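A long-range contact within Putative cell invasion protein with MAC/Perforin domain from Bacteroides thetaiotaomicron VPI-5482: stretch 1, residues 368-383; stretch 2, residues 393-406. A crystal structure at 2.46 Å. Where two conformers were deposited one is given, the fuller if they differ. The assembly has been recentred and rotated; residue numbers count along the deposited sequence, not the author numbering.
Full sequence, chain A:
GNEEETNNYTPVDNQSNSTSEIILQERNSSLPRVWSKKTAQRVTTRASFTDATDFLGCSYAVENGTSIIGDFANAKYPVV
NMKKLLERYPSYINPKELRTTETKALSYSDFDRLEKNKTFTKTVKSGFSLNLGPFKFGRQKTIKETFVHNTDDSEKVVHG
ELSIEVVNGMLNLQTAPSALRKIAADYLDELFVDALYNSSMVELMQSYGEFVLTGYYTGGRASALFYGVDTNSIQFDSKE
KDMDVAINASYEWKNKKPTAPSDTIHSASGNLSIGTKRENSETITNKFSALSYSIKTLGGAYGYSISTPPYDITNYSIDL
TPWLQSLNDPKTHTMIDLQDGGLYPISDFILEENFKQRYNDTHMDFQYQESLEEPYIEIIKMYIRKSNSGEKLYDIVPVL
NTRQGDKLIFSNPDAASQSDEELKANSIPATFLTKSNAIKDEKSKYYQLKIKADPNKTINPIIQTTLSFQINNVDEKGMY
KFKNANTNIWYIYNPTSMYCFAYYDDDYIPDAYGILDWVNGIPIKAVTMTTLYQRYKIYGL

Stretch 1 (368-383) YQESLEEPYIEIIKMY
Stretch 2 393-406: LYDIVPVLNTRQGD

Strands 376-383 and 393-401 run antiparallel, their N-to-C directions 142° apart, with Tyr-376 opposite Asn-401 and Tyr-383 opposite Tyr-394; together the two stretches bury 1248 Å². Hydrogen-bonded pairs alternate with non-hydrogen-bonded ones. Glu-378 N donates to Val-399 O (3.0 Å) and Val-399 N to Glu-378 O (2.8 Å); the same reciprocal bonds join Tyr-376 to Asn-401, Ile-380 to Val-397 and Met-382 to Asp-395. In the intervening pair Ile-379/Pro-398 the CA atoms close to 4.2 Å, and proline, lacking an amide hydrogen, costs the ladder no bond there.

Arg-403 covers the most surface, 99 Å². It lies in the type I turn Thr-402 to Gly-405, at phi/psi -58/-34 and with chi1 to chi3 m, t, m. Arg-403 O accepts from Glu-373 N (2.9 Å) and, weakly, from Gln-369 NE2 (2.8 Å), so the turn stays tied beyond the strands. Leu-372 CD1 lies over one face of the guanidinium, 3.4 Å from Arg-403 NH2, while the guanidinium nitrogens are satisfied elsewhere in the structure. Gly-405, at 88/25, suits a position where a CB would be jammed against the preceding carbonyl and would clash with Gln-369 OE1.

Asn-401 (88 Å², chi1 -82°) shares its sheet face with Tyr-376 and Glu-378, both chi1 p, whose side-chain ends swing back toward it. Asn-401 CB sits over the Tyr-376 ring, 3.7 Å from its centroid, and Asn-401 ND2 donates to Glu-378 OE2 (2.8 Å), pairing buried amide with carboxylate.

Tyr-394 (75 Å², chi1 m, chi2 -88°) closes the other end: the edge of Tyr-383 (chi1 t) approaches its face, offset, centroids 5.8 Å apart and planes at 69°. On the sheet face that carries Tyr-383 and Tyr-394, Ile-379 CG2 packs 3.5 Å from Ile-396 CG2, and Ile-377 CG1 lies 3.9 Å from Leu-400 CD1.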

ATOM      1  N   TYR A 368      -0.358 -12.240  -4.696  1.00 23.73           N
ATOM      2  CA  TYR A 368       0.158 -12.353  -3.347  1.00 23.93           C
ATOM      3  C   TYR A 368       1.290 -13.374  -3.350  1.00 24.61           C
ATOM      4  O   TYR A 368       1.043 -14.570  -3.462  1.00 26.26           O
ATOM      5  CB  TYR A 368      -0.975 -12.763  -2.403  1.00 23.81           C
ATOM      6  CG  TYR A 368      -0.615 -12.797  -0.956  1.00 22.29           C
ATOM      7  CD1 TYR A 368      -1.043 -11.812  -0.076  1.00 22.85           C
ATOM      8  CD2 TYR A 368       0.112 -13.851  -0.436  1.00 23.31           C
ATOM      9  CE1 TYR A 368      -0.708 -11.862   1.318  1.00 21.98           C
ATOM     10  CE2 TYR A 368       0.439 -13.907   0.912  1.00 22.42           C
ATOM     11  CZ  TYR A 368       0.041 -12.916   1.786  1.00 21.29           C
ATOM     12  OH  TYR A 368       0.416 -13.020   3.108  1.00 21.93           O
ATOM     13  N   GLN A 369       2.524 -12.902  -3.282  1.00 24.51           N
ATOM     14  CA  GLN A 369       3.676 -13.750  -3.093  1.00 24.62           C
ATOM     15  C   GLN A 369       4.160 -13.507  -1.660  1.00 24.67           C
ATOM     16  O   GLN A 369       4.598 -12.383  -1.347  1.00 24.54           O
ATOM     17  CB  GLN A 369       4.764 -13.412  -4.107  1.00 24.58           C
ATOM     18  CG  GLN A 369       6.011 -14.253  -3.879  1.00 26.09           C
ATOM     19  CD  GLN A 369       6.914 -14.371  -5.073  1.00 26.78           C
ATOM     20  OE1 GLN A 369       6.516 -14.900  -6.114  1.00 31.93           O
ATOM     21  NE2 GLN A 369       8.152 -13.933  -4.924  1.00 26.89           N
ATOM     22  N   GLU A 370       4.063 -14.534  -0.797  1.00 24.56           N
ATOM     23  CA  GLU A 370       4.405 -14.379   0.623  0.50 24.23           C
ATOM     24  C   GLU A 370       5.854 -13.856   0.756  1.00 24.12           C
ATOM     25  O   GLU A 370       6.102 -12.897   1.503  1.00 24.01           O
ATOM     26  CB  GLU A 370       4.190 -15.693   1.425  0.50 23.90           C
ATOM     27  CG  GLU A 370       2.802 -16.426   1.266  0.50 23.05           C
ATOM     28  CD  GLU A 370       1.866 -16.393   2.518  0.50 21.67           C
ATOM     29  OE1 GLU A 370       1.694 -15.343   3.172  0.50 19.61           O
ATOM     30  OE2 GLU A 370       1.268 -17.434   2.838  0.50 19.76           O
ATOM     31  N   SER A 371       6.785 -14.448   0.012  1.00 24.07           N
ATOM     32  CA  SER A 371       8.208 -14.081   0.142  1.00 24.24           C
ATOM     33  C   SER A 371       9.026 -14.216  -1.124  1.00 24.03           C
ATOM     34  O   SER A 371       8.649 -14.920  -2.045  1.00 23.72           O
ATOM     35  CB  SER A 371       8.854 -14.952   1.210  1.00 24.18           C
ATOM     36  OG  SER A 371       8.385 -16.265   1.058  1.00 25.01           O
ATOM     37  N   LEU A 372      10.181 -13.550  -1.131  1.00 23.99           N
ATOM     38  CA  LEU A 372      11.033 -13.516  -2.300  1.00 24.20           C
ATOM     39  C   LEU A 372      11.480 -14.938  -2.633  1.00 24.72           C
ATOM     40  O   LEU A 372      11.539 -15.778  -1.754  1.00 25.11           O
ATOM     41  CB  LEU A 372      12.203 -12.541  -2.093  1.00 23.74           C
ATOM     42  CG  LEU A 372      11.806 -11.069  -1.858  1.00 23.47           C
ATOM     43  CD1 LEU A 372      13.020 -10.208  -1.791  1.00 22.46           C
ATOM     44  CD2 LEU A 372      10.825 -10.482  -2.915  1.00 21.13           C
ATOM     45  N   GLU A 373      11.734 -15.208  -3.913  1.00 25.38           N
ATOM     46  CA  GLU A 373      11.976 -16.567  -4.409  1.00 25.24           C
ATOM     47  C   GLU A 373      13.128 -16.631  -5.432  1.00 25.25           C
ATOM     48  O   GLU A 373      13.730 -15.612  -5.760  1.00 23.92           O
ATOM     49  CB  GLU A 373      10.691 -17.123  -5.020  1.00 25.08           C
ATOM     50  CG  GLU A 373       9.583 -17.392  -4.015  1.00 26.54           C
ATOM     51  CD  GLU A 373       8.234 -17.801  -4.670  1.00 30.64           C
ATOM     52  OE1 GLU A 373       8.211 -18.313  -5.823  1.00 30.04           O
ATOM     53  OE2 GLU A 373       7.177 -17.593  -4.020  1.00 33.59           O
ATOM     54  N   GLU A 374      13.445 -17.840  -5.902  1.00 26.09           N
ATOM     55  CA  GLU A 374      14.536 -18.036  -6.857  1.00 27.23           C
ATOM     56  C   GLU A 374      14.136 -17.448  -8.196  1.00 27.47           C
ATOM     57  O   GLU A 374      13.064 -17.762  -8.707  1.00 26.83           O
ATOM     58  CB  GLU A 374      14.849 -19.531  -7.056  1.00 27.75           C
ATOM     59  CG  GLU A 374      16.011 -19.843  -8.061  1.00 29.12           C
ATOM     60  CD  GLU A 374      16.256 -21.349  -8.281  1.00 31.31           C
ATOM     61  OE1 GLU A 374      15.733 -22.167  -7.490  1.00 32.29           O
ATOM     62  OE2 GLU A 374      16.972 -21.698  -9.251  1.00 32.73           O
ATOM     63  N   PRO A 375      14.989 -16.588  -8.763  1.00 28.31           N
ATOM     64  CA  PRO A 375      14.752 -16.149 -10.130  1.00 29.04           C
ATOM     65  C   PRO A 375      15.220 -17.167 -11.193  1.00 29.80           C
ATOM     66  O   PRO A 375      16.006 -18.058 -10.907  1.00 29.71           O
ATOM     67  CB  PRO A 375      15.541 -14.849 -10.219  1.00 28.69           C
ATOM     68  CG  PRO A 375      16.554 -14.953  -9.201  1.00 28.52           C
ATOM     69  CD  PRO A 375      16.033 -15.790  -8.109  1.00 28.08           C
ATOM     70  N   TYR A 376      14.721 -17.004 -12.415  1.00 30.77           N
ATOM     71  CA  TYR A 376      15.008 -17.921 -13.505  1.00 31.33           C
ATOM     72  C   TYR A 376      14.482 -17.343 -14.801  1.00 31.92           C
ATOM     73  O   TYR A 376      13.530 -16.585 -14.791  1.00 32.45           O
ATOM     74  CB  TYR A 376      14.336 -19.281 -13.270  1.00 31.45           C
ATOM     75  CG  TYR A 376      12.831 -19.234 -13.128  1.00 31.62           C
ATOM     76  CD1 TYR A 376      12.002 -19.326 -14.243  1.00 32.68           C
ATOM     77  CD2 TYR A 376      12.238 -19.125 -11.870  1.00 33.08           C
ATOM     78  CE1 TYR A 376      10.604 -19.296 -14.114  1.00 33.24           C
ATOM     79  CE2 TYR A 376      10.856 -19.087 -11.725  1.00 33.80           C
ATOM     80  CZ  TYR A 376      10.040 -19.168 -12.850  1.00 33.84           C
ATOM     81  OH  TYR A 376       8.675 -19.137 -12.693  1.00 33.18           O
ATOM     82  N   ILE A 377      15.105 -17.714 -15.908  1.00 32.39           N
ATOM     83  CA  ILE A 377      14.644 -17.336 -17.223  1.00 32.64           C
ATOM     84  C   ILE A 377      13.880 -18.517 -17.787  1.00 33.09           C
ATOM     85  O   ILE A 377      14.384 -19.631 -17.756  1.00 33.23           O
ATOM     86  CB  ILE A 377      15.813 -17.035 -18.139  1.00 32.63           C
ATOM     87  CG1 ILE A 377      16.601 -15.832 -17.601  1.00 32.18           C
ATOM     88  CG2 ILE A 377      15.301 -16.786 -19.552  1.00 33.11           C
ATOM     89  CD1 ILE A 377      17.813 -15.455 -18.437  1.00 29.91           C
ATOM     90  N   GLU A 378      12.665 -18.282 -18.273  1.00 33.44           N
ATOM     91  CA  GLU A 378      11.901 -19.317 -18.960  1.00 34.21           C
ATOM     92  C   GLU A 378      11.751 -18.889 -20.430  1.00 34.88           C
ATOM     93  O   GLU A 378      11.324 -17.757 -20.713  1.00 35.37           O
ATOM     94  CB  GLU A 378      10.543 -19.572 -18.288  1.00 34.37           C
ATOM     95  CG  GLU A 378       9.608 -18.346 -18.184  1.00 35.83           C
ATOM     96  CD  GLU A 378       8.326 -18.621 -17.408  1.00 37.52           C
ATOM     97  OE1 GLU A 378       7.865 -19.783 -17.449  1.00 40.02           O
ATOM     98  OE2 GLU A 378       7.775 -17.678 -16.769  1.00 37.79           O
ATOM     99  N   ILE A 379      12.169 -19.753 -21.360  1.00 34.82           N
ATOM    100  CA  ILE A 379      12.025 -19.483 -22.797  1.00 34.80           C
ATOM    101  C   ILE A 379      10.700 -20.117 -23.209  1.00 35.01           C
ATOM    102  O   ILE A 379      10.568 -21.351 -23.243  1.00 35.01           O
ATOM    103  CB  ILE A 379      13.185 -20.078 -23.641  1.00 34.61           C
ATOM    104  CG1 ILE A 379      14.545 -19.555 -23.143  1.00 34.16           C
ATOM    105  CG2 ILE A 379      12.982 -19.745 -25.122  1.00 34.62           C
ATOM    106  CD1 ILE A 379      15.702 -20.499 -23.370  1.00 30.83           C
ATOM    107  N   ILE A 380       9.713 -19.280 -23.494  1.00 34.69           N
ATOM    108  CA  ILE A 380       8.383 -19.770 -23.774  1.00 34.71           C
ATOM    109  C   ILE A 380       7.813 -19.028 -24.967  1.00 34.85           C
ATOM    110  O   ILE A 380       8.541 -18.370 -25.687  1.00 34.52           O
ATOM    111  CB  ILE A 380       7.482 -19.646 -22.522  1.00 34.91           C
ATOM    112  CG1 ILE A 380       7.393 -18.186 -22.050  1.00 35.11           C
ATOM    113  CG2 ILE A 380       8.020 -20.537 -21.405  1.00 35.09           C
ATOM    114  CD1 ILE A 380       6.187 -17.883 -21.167  1.00 34.46           C
ATOM    115  N   LYS A 381       6.510 -19.151 -25.173  1.00 35.49           N
ATOM    116  CA  LYS A 381       5.849 -18.604 -26.334  1.00 35.88           C
ATOM    117  C   LYS A 381       5.035 -17.374 -25.960  1.00 36.49           C
ATOM    118  O   LYS A 381       4.343 -17.383 -24.949  1.00 36.97           O
ATOM    119  CB  LYS A 381       4.954 -19.670 -26.964  1.00 35.62           C
ATOM    120  CG  LYS A 381       5.740 -20.774 -27.630  1.00 35.56           C
ATOM    121  CD  LYS A 381       4.841 -21.853 -28.244  1.00 35.85           C
ATOM    122  CE  LYS A 381       5.669 -22.852 -29.039  1.00 35.61           C
ATOM    123  NZ  LYS A 381       5.079 -24.211 -29.085  1.00 35.86           N
HETATM  124  N   MSE A 382       5.142 -16.322 -26.780  1.00 37.10           N
HETATM  125  CA  MSE A 382       4.386 -15.075 -26.607  1.00 37.54           C
HETATM  126  C   MSE A 382       3.441 -14.895 -27.783  1.00 37.59           C
HETATM  127  O   MSE A 382       3.849 -14.979 -28.941  1.00 36.93           O
HETATM  128  CB  MSE A 382       5.330 -13.876 -26.523  1.00 37.87           C
HETATM  129  CG  MSE A 382       4.670 -12.544 -26.210  1.00 38.66           C
HETATM  130 SE   MSE A 382       5.972 -11.116 -26.518  0.75 43.59          SE
HETATM  131  CE  MSE A 382       4.825  -9.733 -27.339  1.00 43.08           C
ATOM    132  N   TYR A 383       2.172 -14.672 -27.463  1.00 37.94           N
ATOM    133  CA  TYR A 383       1.134 -14.519 -28.465  1.00 38.14           C
ATOM    134  C   TYR A 383       1.386 -13.253 -29.257  1.00 37.81           C
ATOM    135  O   TYR A 383       1.724 -12.222 -28.679  1.00 38.46           O
ATOM    136  CB  TYR A 383      -0.233 -14.451 -27.787  1.00 38.42           C
ATOM    137  CG  TYR A 383      -1.372 -14.306 -28.760  1.00 39.75           C
ATOM    138  CD1 TYR A 383      -1.727 -15.358 -29.597  1.00 39.70           C
ATOM    139  CD2 TYR A 383      -2.082 -13.114 -28.866  1.00 41.48           C
ATOM    140  CE1 TYR A 383      -2.767 -15.237 -30.507  1.00 39.78           C
ATOM    141  CE2 TYR A 383      -3.130 -12.989 -29.776  1.00 41.93           C
ATOM    142  CZ  TYR A 383      -3.465 -14.060 -30.589  1.00 41.18           C
ATOM    143  OH  TYR A 383      -4.502 -13.954 -31.484  1.00 41.85           O
ATOM    144  N   LEU A 393      -0.722 -17.519 -33.496  1.00 36.38           N
ATOM    145  CA  LEU A 393       0.700 -17.477 -33.869  1.00 35.85           C
ATOM    146  C   LEU A 393       1.533 -16.849 -32.754  1.00 35.73           C
ATOM    147  O   LEU A 393       1.152 -15.823 -32.174  1.00 35.04           O
ATOM    148  CB  LEU A 393       0.900 -16.649 -35.127  1.00 35.62           C
ATOM    149  CG  LEU A 393       0.158 -17.079 -36.377  1.00 34.52           C
ATOM    150  CD1 LEU A 393       0.336 -15.983 -37.435  1.00 33.14           C
ATOM    151  CD2 LEU A 393       0.686 -18.426 -36.846  1.00 33.08           C
ATOM    152  N   TYR A 394       2.691 -17.457 -32.500  1.00 35.58           N
ATOM    153  CA  TYR A 394       3.507 -17.123 -31.356  1.00 34.98           C
ATOM    154  C   TYR A 394       4.965 -16.871 -31.714  1.00 35.11           C
ATOM    155  O   TYR A 394       5.488 -17.448 -32.661  1.00 35.10           O
ATOM    156  CB  TYR A 394       3.461 -18.287 -30.389  1.00 34.87           C
ATOM    157  CG  TYR A 394       2.102 -18.599 -29.823  1.00 34.30           C
ATOM    158  CD1 TYR A 394       1.650 -17.964 -28.661  1.00 34.72           C
ATOM    159  CD2 TYR A 394       1.277 -19.542 -30.422  1.00 32.97           C
ATOM    160  CE1 TYR A 394       0.403 -18.259 -28.118  1.00 35.25           C
ATOM    161  CE2 TYR A 394       0.035 -19.853 -29.884  1.00 33.31           C
ATOM    162  CZ  TYR A 394      -0.396 -19.211 -28.730  1.00 35.14           C
ATOM    163  OH  TYR A 394      -1.626 -19.501 -28.193  1.00 35.97           O
ATOM    164  N   ASP A 395       5.604 -15.994 -30.939  1.00 35.23           N
ATOM    165  CA  ASP A 395       7.046 -15.803 -30.960  1.00 35.15           C
ATOM    166  C   ASP A 395       7.610 -16.594 -29.770  1.00 35.21           C
ATOM    167  O   ASP A 395       6.888 -16.908 -28.820  1.00 34.71           O
ATOM    168  CB  ASP A 395       7.392 -14.307 -30.843  1.00 35.34           C
ATOM    169  CG  ASP A 395       8.880 -13.995 -31.136  1.00 36.31           C
ATOM    170  OD1 ASP A 395       9.598 -14.878 -31.644  1.00 38.55           O
ATOM    171  OD2 ASP A 395       9.336 -12.855 -30.878  1.00 35.86           O
ATOM    172  N   ILE A 396       8.894 -16.932 -29.835  1.00 35.21           N
ATOM    173  CA  ILE A 396       9.581 -17.614 -28.740  1.00 34.83           C
ATOM    174  C   ILE A 396      10.408 -16.553 -28.056  1.00 34.09           C
ATOM    175  O   ILE A 396      11.195 -15.869 -28.693  1.00 34.16           O
ATOM    176  CB  ILE A 396      10.485 -18.736 -29.252  1.00 34.78           C
ATOM    177  CG1 ILE A 396       9.647 -19.779 -29.987  1.00 35.27           C
ATOM    178  CG2 ILE A 396      11.243 -19.396 -28.104  1.00 35.65           C
ATOM    179  CD1 ILE A 396      10.473 -20.774 -30.790  1.00 36.22           C
ATOM    180  N   VAL A 397      10.245 -16.453 -26.748  1.00 33.65           N
ATOM    181  CA  VAL A 397      10.766 -15.342 -25.965  1.00 33.09           C
ATOM    182  C   VAL A 397      11.389 -15.800 -24.617  1.00 32.44           C
ATOM    183  O   VAL A 397      10.846 -16.683 -23.944  1.00 32.44           O
ATOM    184  CB  VAL A 397       9.609 -14.356 -25.715  1.00 32.85           C
ATOM    185  CG1 VAL A 397       9.762 -13.691 -24.406  1.00 34.12           C
ATOM    186  CG2 VAL A 397       9.524 -13.321 -26.847  1.00 33.76           C
ATOM    187  N   PRO A 398      12.537 -15.208 -24.228  1.00 31.65           N
ATOM    188  CA  PRO A 398      13.028 -15.416 -22.877  1.00 31.30           C
ATOM    189  C   PRO A 398      12.289 -14.489 -21.929  1.00 30.78           C
ATOM    190  O   PRO A 398      12.115 -13.317 -22.252  1.00 30.41           O
ATOM    191  CB  PRO A 398      14.497 -15.017 -22.974  1.00 31.56           C
ATOM    192  CG  PRO A 398      14.560 -14.052 -24.078  1.00 31.18           C
ATOM    193  CD  PRO A 398      13.437 -14.337 -25.006  1.00 31.76           C
ATOM    194  N   VAL A 399      11.844 -15.016 -20.786  1.00 30.05           N
ATOM    195  CA  VAL A 399      11.148 -14.217 -19.775  1.00 28.95           C
ATOM    196  C   VAL A 399      11.877 -14.356 -18.444  1.00 29.03           C
ATOM    197  O   VAL A 399      11.910 -15.429 -17.864  1.00 28.75           O
ATOM    198  CB  VAL A 399       9.670 -14.653 -19.617  1.00 28.73           C
ATOM    199  CG1 VAL A 399       8.987 -13.823 -18.557  1.00 28.71           C
ATOM    200  CG2 VAL A 399       8.913 -14.517 -20.924  1.00 27.57           C
ATOM    201  N   LEU A 400      12.467 -13.267 -17.952  1.00 29.23           N
ATOM    202  CA  LEU A 400      13.110 -13.286 -16.636  1.00 28.87           C
ATOM    203  C   LEU A 400      12.055 -13.215 -15.543  1.00 29.22           C
ATOM    204  O   LEU A 400      11.301 -12.244 -15.471  1.00 29.17           O
ATOM    205  CB  LEU A 400      14.053 -12.108 -16.496  1.00 28.69           C
ATOM    206  CG  LEU A 400      14.756 -11.977 -15.141  1.00 28.81           C
ATOM    207  CD1 LEU A 400      15.730 -13.157 -14.885  1.00 27.89           C
ATOM    208  CD2 LEU A 400      15.440 -10.609 -15.085  1.00 26.71           C
ATOM    209  N   ASN A 401      11.988 -14.254 -14.714  1.00 29.93           N
ATOM    210  CA  ASN A 401      11.160 -14.240 -13.511  1.00 30.59           C
ATOM    211  C   ASN A 401      12.000 -13.671 -12.375  1.00 30.46           C
ATOM    212  O   ASN A 401      13.038 -14.255 -12.039  1.00 30.95           O
ATOM    213  CB  ASN A 401      10.623 -15.632 -13.147  1.00 31.01           C
ATOM    214  CG  ASN A 401       9.369 -16.019 -13.963  1.00 33.66           C
ATOM    215  OD1 ASN A 401       8.312 -16.311 -13.396  1.00 36.22           O
ATOM    216  ND2 ASN A 401       9.489 -16.011 -15.299  1.00 35.35           N
ATOM    217  N   THR A 402      11.563 -12.540 -11.801  1.00 29.52           N
ATOM    218  CA  THR A 402      12.322 -11.856 -10.756  1.00 29.01           C
ATOM    219  C   THR A 402      12.116 -12.523  -9.407  1.00 28.39           C
ATOM    220  O   THR A 402      11.311 -13.422  -9.284  1.00 28.43           O
ATOM    221  CB  THR A 402      11.930 -10.358 -10.659  1.00 29.03           C
ATOM    222  OG1 THR A 402      10.601 -10.222 -10.125  1.00 29.32           O
ATOM    223  CG2 THR A 402      12.011  -9.695 -12.029  1.00 29.05           C
ATOM    224  N   ARG A 403      12.825 -12.054  -8.393  1.00 27.86           N
ATOM    225  CA  ARG A 403      12.666 -12.544  -7.036  1.00 27.77           C
ATOM    226  C   ARG A 403      11.238 -12.379  -6.516  1.00 27.89           C
ATOM    227  O   ARG A 403      10.723 -13.198  -5.718  1.00 26.83           O
ATOM    228  CB  ARG A 403      13.586 -11.774  -6.094  1.00 27.98           C
ATOM    229  CG  ARG A 403      15.074 -12.039  -6.265  1.00 28.45           C
ATOM    230  CD  ARG A 403      15.845 -11.433  -5.094  1.00 28.57           C
ATOM    231  NE  ARG A 403      15.811  -9.977  -5.136  1.00 28.62           N
ATOM    232  CZ  ARG A 403      15.989  -9.159  -4.093  1.00 29.66           C
ATOM    233  NH1 ARG A 403      15.921  -7.847  -4.276  1.00 30.03           N
ATOM    234  NH2 ARG A 403      16.223  -9.624  -2.876  1.00 29.73           N
ATOM    235  N   GLN A 404      10.617 -11.298  -6.973  1.00 28.03           N
ATOM    236  CA  GLN A 404       9.301 -10.883  -6.516  1.00 28.19           C
ATOM    237  C   GLN A 404       8.255 -11.662  -7.292  1.00 28.36           C
ATOM    238  O   GLN A 404       7.078 -11.642  -6.958  1.00 28.01           O
ATOM    239  CB  GLN A 404       9.136  -9.375  -6.733  1.00 28.00           C
ATOM    240  CG  GLN A 404      10.151  -8.460  -5.995  1.00 29.63           C
ATOM    241  CD  GLN A 404      11.575  -8.375  -6.614  1.00 31.44           C
ATOM    242  OE1 GLN A 404      11.792  -8.706  -7.788  1.00 32.80           O
ATOM    243  NE2 GLN A 404      12.545  -7.935  -5.804  1.00 29.63           N
ATOM    244  N   GLY A 405       8.697 -12.354  -8.339  1.00 28.96           N
ATOM    245  CA  GLY A 405       7.810 -13.177  -9.164  1.00 29.49           C
ATOM    246  C   GLY A 405       7.158 -12.416 -10.308  1.00 29.74           C
ATOM    247  O   GLY A 405       6.116 -12.804 -10.797  1.00 30.46           O
ATOM    248  N   ASP A 406       7.789 -11.336 -10.744  1.00 29.93           N
ATOM    249  CA  ASP A 406       7.332 -10.571 -11.897  1.00 29.92           C
ATOM    250  C   ASP A 406       7.914 -11.257 -13.117  1.00 29.83           C
ATOM    251  O   ASP A 406       8.969 -11.855 -13.016  1.00 29.58           O
ATOM    252  CB  ASP A 406       7.848  -9.128 -11.811  1.00 29.58           C
ATOM    253  CG  ASP A 406       7.617  -8.509 -10.451  1.00 29.92           C
ATOM    254  OD1 ASP A 406       6.441  -8.477  -9.987  1.00 30.25           O
ATOM    255  OD2 ASP A 406       8.613  -8.056  -9.844  1.00 28.82           O
TER